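PDB 6VC6: 6-phospho-alpha-glucosidase from Merdibacter massiliensis, which probably hydrolyses 6-phospho-alpha-glucosides, releasing glucose 6-phosphate, with the help of bound NAD and a manganese ion, as in other family 4 glycosidases. Local coordinates for residues Gln172-Val180 with Asp257-Gly265; Ser187-Tyr195 with Phe204-Thr212. All blocks are in the same frame, centred on the assembly; numbering follows the deposited sequence.

Contact 1: residues Gln172-Val180 with Asp257-Gly265; sequences QPENIMRSV and DFLPNTYDG. With G6P (6-O-phosphono-alpha-D-glucopyranose), chain F.
Gln172, the first residue of helix 172-184, locks its side-chain amide onto Thr262 in the loop after strand 259-260. The helix follows strand 166-169 of the parallel part of the large sheet, in the NAD-binding, Rossmann-like domain expected of a family 4 glycosidase; Gln172 and Tyr263 line the sugar-phosphate pocket, and Thr262 is the second-shell residue that positions Gln172. Gln172 OE1 takes two hydrogen bonds from that one residue: Thr262 OG1 lies 2.5 Å from it and stands above the carbonyl plane, while Thr262 N, 3.2 Å from the same OE1, is tilted less from that plane. Two bonds on one oxygen, both from the same face of the amide, should limit its rotation and leave Gln172 NE2 turned to the sugar, 3.4 Å from G6P O1. Gln172 reaches across because CG stands anti to the backbone N (chi1 165°) and the chain then bends at chi2 (78°).

Asn261 shapes the loop. It opens a type I turn ending at Asp264, and its OD1 caps the turn by accepting from Tyr263 N in the carbonyl plane, on a lone pair, with an almost straight N-H...O angle of 171°. Its amide rests on the aliphatic part of Gln172. The turn sets Tyr263 beside the ligand, whose C1 meets the ring at its edge; the same ring stacks on His200, a manganese ligand.

One and two helical turns further on, the packing is mostly apolar. Ile176 sends CD1 against Asn261 CA and the start of the Thr262 backbone, and its other branch, CG2, meets Leu259 CD2. That leucine methyl is shared by three helix residues, with Val180 CG2 also against it and the selenium-bound methyl of Met177, a selenomethionine, arriving obliquely: Met177 CE ends 4.0 Å from Leu259 CD2.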
loop_
_atom_site.group_PDB
_atom_site.type_symbol
_atom_site.label_atom_id
_atom_site.label_comp_id
_atom_site.label_asym_id
_atom_site.label_seq_id
_atom_site.Cartn_x
_atom_site.Cartn_y
_atom_site.Cartn_z
ATOM N N GLN A 172 2.621 -0.438 -6.088
ATOM C CA GLN A 172 1.956 -0.708 -7.361
ATOM C C GLN A 172 2.563 0.082 -8.514
ATOM O O GLN A 172 2.790 -0.513 -9.583
ATOM C CB GLN A 172 0.452 -0.458 -7.222
ATOM C CG GLN A 172 -0.292 -0.366 -8.544
ATOM C CD GLN A 172 -0.553 -1.724 -9.167
ATOM O OE1 GLN A 172 -1.011 -1.818 -10.304
ATOM N NE2 GLN A 172 -0.264 -2.786 -8.422
ATOM N N PRO A 173 2.845 1.388 -8.392
ATOM C CA PRO A 173 3.476 2.090 -9.525
ATOM C C PRO A 173 4.808 1.494 -9.949
ATOM O O PRO A 173 5.091 1.428 -11.152
ATOM C CB PRO A 173 3.634 3.523 -8.999
ATOM C CG PRO A 173 2.555 3.669 -7.993
ATOM C CD PRO A 173 2.467 2.330 -7.321
ATOM N N GLU A 174 5.639 1.053 -9.000
ATOM C CA GLU A 174 6.906 0.432 -9.377
ATOM C C GLU A 174 6.684 -0.936 -10.011
ATOM O O GLU A 174 7.384 -1.306 -10.962
ATOM C CB GLU A 174 7.832 0.313 -8.167
ATOM C CG GLU A 174 9.123 -0.446 -8.468
ATOM C CD GLU A 174 10.046 -0.560 -7.270
ATOM O OE1 GLU A 174 10.681 0.451 -6.907
ATOM O OE2 GLU A 174 10.134 -1.663 -6.690
ATOM N N ASN A 175 5.716 -1.702 -9.498
ATOM C CA ASN A 175 5.443 -3.020 -10.065
ATOM C C ASN A 175 4.980 -2.922 -11.512
ATOM O O ASN A 175 5.241 -3.830 -12.310
ATOM C CB ASN A 175 4.401 -3.751 -9.219
ATOM C CG ASN A 175 4.999 -4.372 -7.973
ATOM O OD1 ASN A 175 6.195 -4.660 -7.922
ATOM N ND2 ASN A 175 4.168 -4.585 -6.960
ATOM N N ILE A 176 4.295 -1.834 -11.869
ATOM C CA ILE A 176 3.920 -1.622 -13.262
ATOM C C ILE A 176 5.154 -1.320 -14.104
ATOM O O ILE A 176 5.287 -1.807 -15.233
ATOM C CB ILE A 176 2.869 -0.503 -13.363
ATOM C CG1 ILE A 176 1.515 -1.008 -12.863
ATOM C CG2 ILE A 176 2.751 0.006 -14.792
ATOM C CD1 ILE A 176 0.565 0.093 -12.477
HETATM N N MSE A 177 6.075 -0.526 -13.568
HETATM C CA MSE A 177 7.333 -0.239 -14.248
HETATM C C MSE A 177 8.144 -1.519 -14.416
HETATM O O MSE A 177 8.788 -1.729 -15.443
HETATM C CB MSE A 177 8.141 0.807 -13.476
HETATM C CG MSE A 177 7.556 2.213 -13.523
HETATM SE SE MSE A 177 7.495 2.967 -15.324
HETATM C CE MSE A 177 5.632 2.579 -15.761
ATOM N N ARG A 178 8.105 -2.375 -13.391
ATOM C CA ARG A 178 8.761 -3.674 -13.490
ATOM C C ARG A 178 8.114 -4.532 -14.570
ATOM O O ARG A 178 8.809 -5.227 -15.321
ATOM C CB ARG A 178 8.717 -4.391 -12.141
ATOM C CG ARG A 178 9.636 -3.798 -11.086
ATOM C CD ARG A 178 9.444 -4.485 -9.743
ATOM N NE ARG A 178 10.460 -4.086 -8.773
ATOM C CZ ARG A 178 11.618 -4.716 -8.601
ATOM N NH1 ARG A 178 11.911 -5.779 -9.337
ATOM N NH2 ARG A 178 12.483 -4.282 -7.695
ATOM N N SER A 179 6.782 -4.496 -14.662
ATOM C CA SER A 179 6.093 -5.236 -15.713
ATOM C C SER A 179 6.427 -4.673 -17.089
ATOM O O SER A 179 6.562 -5.427 -18.059
ATOM C CB SER A 179 4.584 -5.204 -15.474
ATOM O OG SER A 179 4.242 -5.886 -14.280
ATOM N N VAL A 180 6.561 -3.349 -17.189
ATOM C CA VAL A 180 6.937 -2.729 -18.456
ATOM C C VAL A 180 8.350 -3.141 -18.852
ATOM O O VAL A 180 8.636 -3.373 -20.034
ATOM C CB VAL A 180 6.792 -1.199 -18.359
ATOM C CG1 VAL A 180 7.560 -0.511 -19.477
ATOM C CG2 VAL A 180 5.323 -0.803 -18.391
ATOM N N ASP A 257 -4.867 6.642 -24.117
ATOM C CA ASP A 257 -3.962 7.759 -23.867
ATOM C C ASP A 257 -2.846 7.369 -22.902
ATOM O O ASP A 257 -1.659 7.472 -23.232
ATOM C CB ASP A 257 -4.743 8.961 -23.332
ATOM C CG ASP A 257 -5.513 9.684 -24.420
ATOM O OD1 ASP A 257 -5.499 9.210 -25.576
ATOM O OD2 ASP A 257 -6.126 10.730 -24.122
ATOM N N PHE A 258 -3.206 6.918 -21.702
ATOM C CA PHE A 258 -2.245 6.724 -20.627
ATOM C C PHE A 258 -2.194 5.264 -20.193
ATOM O O PHE A 258 -3.169 4.519 -20.334
ATOM C CB PHE A 258 -2.588 7.605 -19.419
ATOM C CG PHE A 258 -2.759 9.061 -19.756
ATOM C CD1 PHE A 258 -1.952 9.668 -20.705
ATOM C CD2 PHE A 258 -3.727 9.822 -19.121
ATOM C CE1 PHE A 258 -2.109 11.005 -21.016
ATOM C CE2 PHE A 258 -3.887 11.161 -19.428
ATOM C CZ PHE A 258 -3.077 11.753 -20.377
ATOM N N LEU A 259 -1.041 4.869 -19.659
ATOM C CA LEU A 259 -0.876 3.535 -19.096
ATOM C C LEU A 259 -1.492 3.495 -17.703
ATOM O O LEU A 259 -1.073 4.263 -16.830
ATOM C CB LEU A 259 0.601 3.164 -19.035
ATOM C CG LEU A 259 0.977 1.845 -18.355
ATOM C CD1 LEU A 259 0.566 0.658 -19.210
ATOM C CD2 LEU A 259 2.469 1.804 -18.064
ATOM N N PRO A 260 -2.473 2.629 -17.450
ATOM C CA PRO A 260 -3.234 2.716 -16.200
ATOM C C PRO A 260 -2.657 1.893 -15.059
ATOM O O PRO A 260 -2.094 0.812 -15.247
ATOM C CB PRO A 260 -4.606 2.167 -16.614
ATOM C CG PRO A 260 -4.272 1.133 -17.646
ATOM C CD PRO A 260 -3.030 1.618 -18.367
ATOM N N ASN A 261 -2.797 2.440 -13.853
ATOM C CA ASN A 261 -2.669 1.639 -12.644
ATOM C C ASN A 261 -3.673 0.495 -12.707
ATOM O O ASN A 261 -4.832 0.699 -13.075
ATOM C CB ASN A 261 -2.917 2.518 -11.414
ATOM C CG ASN A 261 -2.579 1.823 -10.108
ATOM O OD1 ASN A 261 -3.068 0.730 -9.822
ATOM N ND2 ASN A 261 -1.746 2.468 -9.298
ATOM N N THR A 262 -3.225 -0.717 -12.363
ATOM C CA THR A 262 -4.089 -1.885 -12.520
ATOM C C THR A 262 -5.342 -1.802 -11.657
ATOM O O THR A 262 -6.316 -2.511 -11.933
ATOM C CB THR A 262 -3.328 -3.173 -12.197
ATOM O OG1 THR A 262 -3.029 -3.221 -10.797
ATOM C CG2 THR A 262 -2.038 -3.246 -13.000
ATOM N N TYR A 263 -5.344 -0.956 -10.627
ATOM C CA TYR A 263 -6.542 -0.766 -9.821
ATOM C C TYR A 263 -7.599 0.072 -10.528
ATOM O O TYR A 263 -8.737 0.129 -10.048
ATOM C CB TYR A 263 -6.172 -0.123 -8.484
ATOM C CG TYR A 263 -5.642 -1.112 -7.472
ATOM C CD1 TYR A 263 -6.506 -1.916 -6.740
ATOM C CD2 TYR A 263 -4.277 -1.257 -7.263
ATOM C CE1 TYR A 263 -6.026 -2.824 -5.818
ATOM C CE2 TYR A 263 -3.789 -2.164 -6.344
ATOM C CZ TYR A 263 -4.667 -2.944 -5.623
ATOM O OH TYR A 263 -4.189 -3.850 -4.706
ATOM N N ASP A 264 -7.256 0.716 -11.647
ATOM C CA ASP A 264 -8.249 1.458 -12.416
ATOM C C ASP A 264 -9.342 0.556 -12.969
ATOM O O ASP A 264 -10.433 1.045 -13.282
ATOM C CB ASP A 264 -7.583 2.204 -13.574
ATOM C CG ASP A 264 -6.563 3.221 -13.108
ATOM O OD1 ASP A 264 -6.301 3.298 -11.889
ATOM O OD2 ASP A 264 -6.022 3.946 -13.969
ATOM N N GLY A 265 -9.073 -0.746 -13.100
ATOM C CA GLY A 265 -10.054 -1.641 -13.692
ATOM C C GLY A 265 -11.334 -1.732 -12.885
ATOM O O GLY A 265 -12.423 -1.879 -13.446
HETATM C C1 G6P F . -1.052 -4.411 -4.617
HETATM C C2 G6P F . -1.083 -3.119 -3.788
HETATM C C3 G6P F . -1.194 -3.336 -2.289
HETATM C C4 G6P F . -2.182 -4.449 -2.027
HETATM C C5 G6P F . -1.561 -5.734 -2.541
HETATM C C6 G6P F . -2.564 -6.872 -2.406
HETATM O O1 G6P F . 0.134 -4.431 -5.423
HETATM O O2 G6P F . 0.098 -2.354 -4.062
HETATM O O3 G6P F . -1.622 -2.137 -1.636
HETATM O O4 G6P F . -2.422 -4.551 -0.620
HETATM O O5 G6P F . -1.184 -5.668 -3.921
HETATM O O6 G6P F . -1.853 -8.101 -2.314
HETATM P P G6P F . -2.605 -9.446 -1.858
HETATM O O1P G6P F . -2.571 -9.359 -0.351
HETATM O O2P G6P F . -3.986 -9.333 -2.461
HETATM O O3P G6P F . -1.768 -10.550 -2.459
#

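Contact 2: residues Ser187-Tyr195 with Phe204-Thr212; sequences SWEDLDPVY and FTHVYDRKT
Strands 191-196 and 201-209 pair as an antiparallel beta hairpin, the axes of 191-195 and 206-209 running at 158°, with Asp192-Tyr208 and Val194-His206 as hydrogen-bonded pairs. A classic beta bulge follows, Thr205 and His206 both facing Val194, whose O accepts from Thr205 N almost along the C=O axis at 2.9 Å; Thr205 OG1 adds a weak bond.

Beyond the bulge Phe204 and Tyr195 form an edge-to-face pair, centroids 4.7 Å apart and planes at 58°. Tyr195 CG lies anti to the backbone N (chi1 178°), which swings the ring across to Phe204 and sets Tyr195 CD2 over the centre of the phenyl ring; Pro193 CB meets the edge of that ring, 3.5 Å from Phe204 CD1. Replacing Phe204 with an alanine would probably leave the Tyr195 edge and Pro193 CB without the ring they pack on and open a gap where it had lain against them.

On the other face, Val194 CG2 touches Tyr208 CE1, and Tyr208 OH lies over the centre of the His206 ring. At the far end, a salt bridge joins Asp190 OD2 to Arg210 NE (2.7 Å), the nitrogen approaching from above the carboxylate plane, while Arg210 N bonds to Asp190 O. Next to it, Asp209 OD2 accepts from both Thr212 N and Thr212 OG1, an Asx motif that holds the turn leaving the strand.

Tyr195 OH bonds to Glu358, and His206 ND1 to Asp215. Phe204 packs on Ile176 and Met177 of helix 172-184 and, with Pro193 and Tyr195, on Ile339 of strand 336-343.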
loop_
_atom_site.group_PDB
_atom_site.type_symbol
_atom_site.label_atom_id
_atom_site.label_comp_id
_atom_site.label_asym_id
_atom_site.label_seq_id
_atom_site.Cartn_x
_atom_site.Cartn_y
_atom_site.Cartn_z
ATOM N N SER A 187 16.078 -2.979 -18.143
ATOM C CA SER A 187 16.135 -2.859 -16.695
ATOM C C SER A 187 15.095 -1.845 -16.236
ATOM O O SER A 187 14.999 -0.749 -16.795
ATOM C CB SER A 187 17.532 -2.436 -16.243
ATOM O OG SER A 187 17.527 -2.014 -14.891
ATOM N N TRP A 188 14.308 -2.217 -15.222
ATOM C CA TRP A 188 13.257 -1.325 -14.746
ATOM C C TRP A 188 13.820 -0.043 -14.149
ATOM O O TRP A 188 13.111 0.968 -14.100
ATOM C CB TRP A 188 12.373 -2.050 -13.725
ATOM C CG TRP A 188 12.976 -2.176 -12.361
ATOM C CD1 TRP A 188 13.739 -3.206 -11.893
ATOM C CD2 TRP A 188 12.855 -1.244 -11.280
ATOM N NE1 TRP A 188 14.107 -2.969 -10.589
ATOM C CE2 TRP A 188 13.576 -1.771 -10.190
ATOM C CE3 TRP A 188 12.210 -0.012 -11.129
ATOM C CZ2 TRP A 188 13.669 -1.111 -8.968
ATOM C CZ3 TRP A 188 12.303 0.641 -9.916
ATOM C CH2 TRP A 188 13.028 0.092 -8.851
ATOM N N GLU A 189 15.079 -0.057 -13.712
ATOM C CA GLU A 189 15.719 1.141 -13.185
ATOM C C GLU A 189 16.063 2.156 -14.269
ATOM O O GLU A 189 16.515 3.256 -13.935
ATOM C CB GLU A 189 16.984 0.757 -12.415
ATOM C CG GLU A 189 16.723 0.202 -11.025
ATOM C CD GLU A 189 17.145 -1.249 -10.892
ATOM O OE1 GLU A 189 18.024 -1.543 -10.055
ATOM O OE2 GLU A 189 16.591 -2.099 -11.622
ATOM N N ASP A 190 15.864 1.824 -15.545
ATOM C CA ASP A 190 16.152 2.731 -16.648
ATOM C C ASP A 190 14.889 3.347 -17.241
ATOM O O ASP A 190 14.905 3.791 -18.394
ATOM C CB ASP A 190 16.946 2.004 -17.734
ATOM C CG ASP A 190 18.328 1.594 -17.266
ATOM O OD1 ASP A 190 18.784 0.493 -17.642
ATOM O OD2 ASP A 190 18.959 2.373 -16.520
ATOM N N LEU A 191 13.799 3.379 -16.480
ATOM C CA LEU A 191 12.542 3.969 -16.919
ATOM C C LEU A 191 12.225 5.182 -16.056
ATOM O O LEU A 191 12.272 5.102 -14.824
ATOM C CB LEU A 191 11.401 2.951 -16.841
ATOM C CG LEU A 191 11.610 1.621 -17.569
ATOM C CD1 LEU A 191 10.581 0.595 -17.118
ATOM C CD2 LEU A 191 11.552 1.816 -19.076
ATOM N N ASP A 192 11.909 6.303 -16.704
ATOM C CA ASP A 192 11.562 7.537 -16.005
ATOM C C ASP A 192 10.095 7.861 -16.245
ATOM O O ASP A 192 9.739 8.376 -17.317
ATOM C CB ASP A 192 12.449 8.695 -16.473
ATOM C CG ASP A 192 13.899 8.516 -16.071
ATOM O OD1 ASP A 192 14.785 8.803 -16.903
ATOM O OD2 ASP A 192 14.152 8.086 -14.927
ATOM N N PRO A 193 9.208 7.582 -15.296
ATOM C CA PRO A 193 7.778 7.799 -15.520
ATOM C C PRO A 193 7.318 9.198 -15.131
ATOM O O PRO A 193 7.933 9.891 -14.317
ATOM C CB PRO A 193 7.133 6.749 -14.606
ATOM C CG PRO A 193 8.082 6.653 -13.456
ATOM C CD PRO A 193 9.469 6.894 -14.018
ATOM N N VAL A 194 6.213 9.603 -15.750
ATOM C CA VAL A 194 5.436 10.767 -15.336
ATOM C C VAL A 194 4.062 10.252 -14.934
ATOM O O VAL A 194 3.353 9.656 -15.755
ATOM C CB VAL A 194 5.334 11.822 -16.448
ATOM C CG1 VAL A 194 4.543 13.027 -15.962
ATOM C CG2 VAL A 194 6.722 12.243 -16.909
ATOM N N TYR A 195 3.690 10.474 -13.676
ATOM C CA TYR A 195 2.553 9.794 -13.073
ATOM C C TYR A 195 1.738 10.779 -12.248
ATOM O O TYR A 195 2.282 11.711 -11.650
ATOM C CB TYR A 195 3.038 8.622 -12.202
ATOM C CG TYR A 195 1.959 7.845 -11.480
ATOM C CD1 TYR A 195 1.527 8.228 -10.215
ATOM C CD2 TYR A 195 1.394 6.711 -12.049
ATOM C CE1 TYR A 195 0.550 7.514 -9.548
ATOM C CE2 TYR A 195 0.417 5.991 -11.388
ATOM C CZ TYR A 195 -0.001 6.397 -10.138
ATOM O OH TYR A 195 -0.972 5.683 -9.476
ATOM N N PHE A 204 -0.040 6.623 -15.971
ATOM C CA PHE A 204 1.268 7.050 -16.449
ATOM C C PHE A 204 1.081 7.790 -17.768
ATOM O O PHE A 204 0.634 7.199 -18.757
ATOM C CB PHE A 204 2.206 5.856 -16.637
ATOM C CG PHE A 204 2.632 5.206 -15.351
ATOM C CD1 PHE A 204 3.804 5.591 -14.722
ATOM C CD2 PHE A 204 1.869 4.202 -14.778
ATOM C CE1 PHE A 204 4.204 4.994 -13.540
ATOM C CE2 PHE A 204 2.264 3.599 -13.597
ATOM C CZ PHE A 204 3.433 3.997 -12.979
ATOM N N THR A 205 1.416 9.080 -17.780
ATOM C CA THR A 205 1.297 9.880 -18.991
ATOM C C THR A 205 2.522 9.784 -19.889
ATOM O O THR A 205 2.406 10.019 -21.098
ATOM C CB THR A 205 1.042 11.349 -18.637
ATOM O OG1 THR A 205 2.182 11.882 -17.951
ATOM C CG2 THR A 205 -0.186 11.476 -17.747
ATOM N N HIS A 206 3.684 9.451 -19.332
ATOM C CA HIS A 206 4.894 9.252 -20.114
ATOM C C HIS A 206 5.746 8.188 -19.439
ATOM O O HIS A 206 5.723 8.040 -18.215
ATOM C CB HIS A 206 5.705 10.546 -20.266
ATOM C CG HIS A 206 4.970 11.647 -20.963
ATOM N ND1 HIS A 206 4.758 11.658 -22.324
ATOM C CD2 HIS A 206 4.398 12.778 -20.485
ATOM C CE1 HIS A 206 4.086 12.745 -22.656
ATOM N NE2 HIS A 206 3.855 13.443 -21.558
ATOM N N VAL A 207 6.490 7.441 -20.254
ATOM C CA VAL A 207 7.455 6.453 -19.769
ATOM C C VAL A 207 8.734 6.688 -20.570
ATOM O O VAL A 207 8.903 6.158 -21.673
ATOM C CB VAL A 207 6.961 5.011 -19.921
ATOM C CG1 VAL A 207 7.979 4.040 -19.336
ATOM C CG2 VAL A 207 5.606 4.831 -19.247
ATOM N N TYR A 208 9.642 7.487 -20.019
ATOM C CA TYR A 208 10.839 7.905 -20.733
ATOM C C TYR A 208 11.996 6.947 -20.480
ATOM O O TYR A 208 12.171 6.441 -19.368
ATOM C CB TYR A 208 11.251 9.316 -20.310
ATOM C CG TYR A 208 10.288 10.407 -20.720
ATOM C CD1 TYR A 208 9.667 11.203 -19.767
ATOM C CD2 TYR A 208 10.008 10.648 -22.060
ATOM C CE1 TYR A 208 8.791 12.208 -20.135
ATOM C CE2 TYR A 208 9.131 11.649 -22.438
ATOM C CZ TYR A 208 8.526 12.424 -21.472
ATOM O OH TYR A 208 7.653 13.422 -21.844
ATOM N N ASP A 209 12.787 6.708 -21.523
ATOM C CA ASP A 209 14.044 5.995 -21.360
ATOM C C ASP A 209 15.040 6.879 -20.620
ATOM O O ASP A 209 15.124 8.085 -20.865
ATOM C CB ASP A 209 14.602 5.585 -22.723
ATOM C CG ASP A 209 15.994 4.991 -22.631
ATOM O OD1 ASP A 209 16.142 3.912 -22.020
ATOM O OD2 ASP A 209 16.940 5.600 -23.174
ATOM N N ARG A 210 15.795 6.274 -19.699
ATOM C CA ARG A 210 16.687 7.036 -18.830
ATOM C C ARG A 210 17.789 7.728 -19.626
ATOM O O ARG A 210 18.055 8.919 -19.430
ATOM C CB ARG A 210 17.295 6.123 -17.765
ATOM C CG ARG A 210 18.164 6.863 -16.759
ATOM C CD ARG A 210 19.134 5.927 -16.058
ATOM N NE ARG A 210 19.718 4.947 -16.971
ATOM C CZ ARG A 210 20.933 5.045 -17.501
ATOM N NH1 ARG A 210 21.376 4.101 -18.321
ATOM N NH2 ARG A 210 21.708 6.082 -17.213
ATOM N N LYS A 211 18.459 6.972 -20.495
ATOM C CA LYS A 211 19.629 7.492 -21.196
ATOM C C LYS A 211 19.233 8.494 -22.274
ATOM O O LYS A 211 19.781 9.600 -22.340
ATOM C CB LYS A 211 20.431 6.340 -21.799
ATOM C CG LYS A 211 21.898 6.658 -22.028
ATOM C CD LYS A 211 22.423 7.623 -20.978
ATOM C CE LYS A 211 23.907 7.417 -20.734
ATOM N NZ LYS A 211 24.320 7.920 -19.396
ATOM N N THR A 212 18.290 8.109 -23.134
ATOM C CA THR A 212 17.962 8.895 -24.317
ATOM C C THR A 212 16.763 9.816 -24.135
ATOM O O THR A 212 16.647 10.802 -24.870
ATOM C CB THR A 212 17.699 7.967 -25.509
ATOM O OG1 THR A 212 16.461 7.272 -25.311
ATOM C CG2 THR A 212 18.827 6.954 -25.649
#

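Overall arrangement
From the N terminus, the chain leaves the large mixed sheet at strand 166-169 and enters helix 172-184, the first half of contact 1. Strands 191-196 and 201-209 follow at once, and contact 2 closes the short hairpin between them. The chain then runs through helices 217-227, 239-246 and 248-254 before 257-265 returns to the helix, closing the longer loop of contact 1, which encloses all of contact 2. The two meet directly: strand 259-260 is the third strand of the hairpin's sheet, beside 201-209, with Leu259 O 2.7 Å from Phe204 N. Together they tie this small sheet to helix 172-184 beside the sugar pocket.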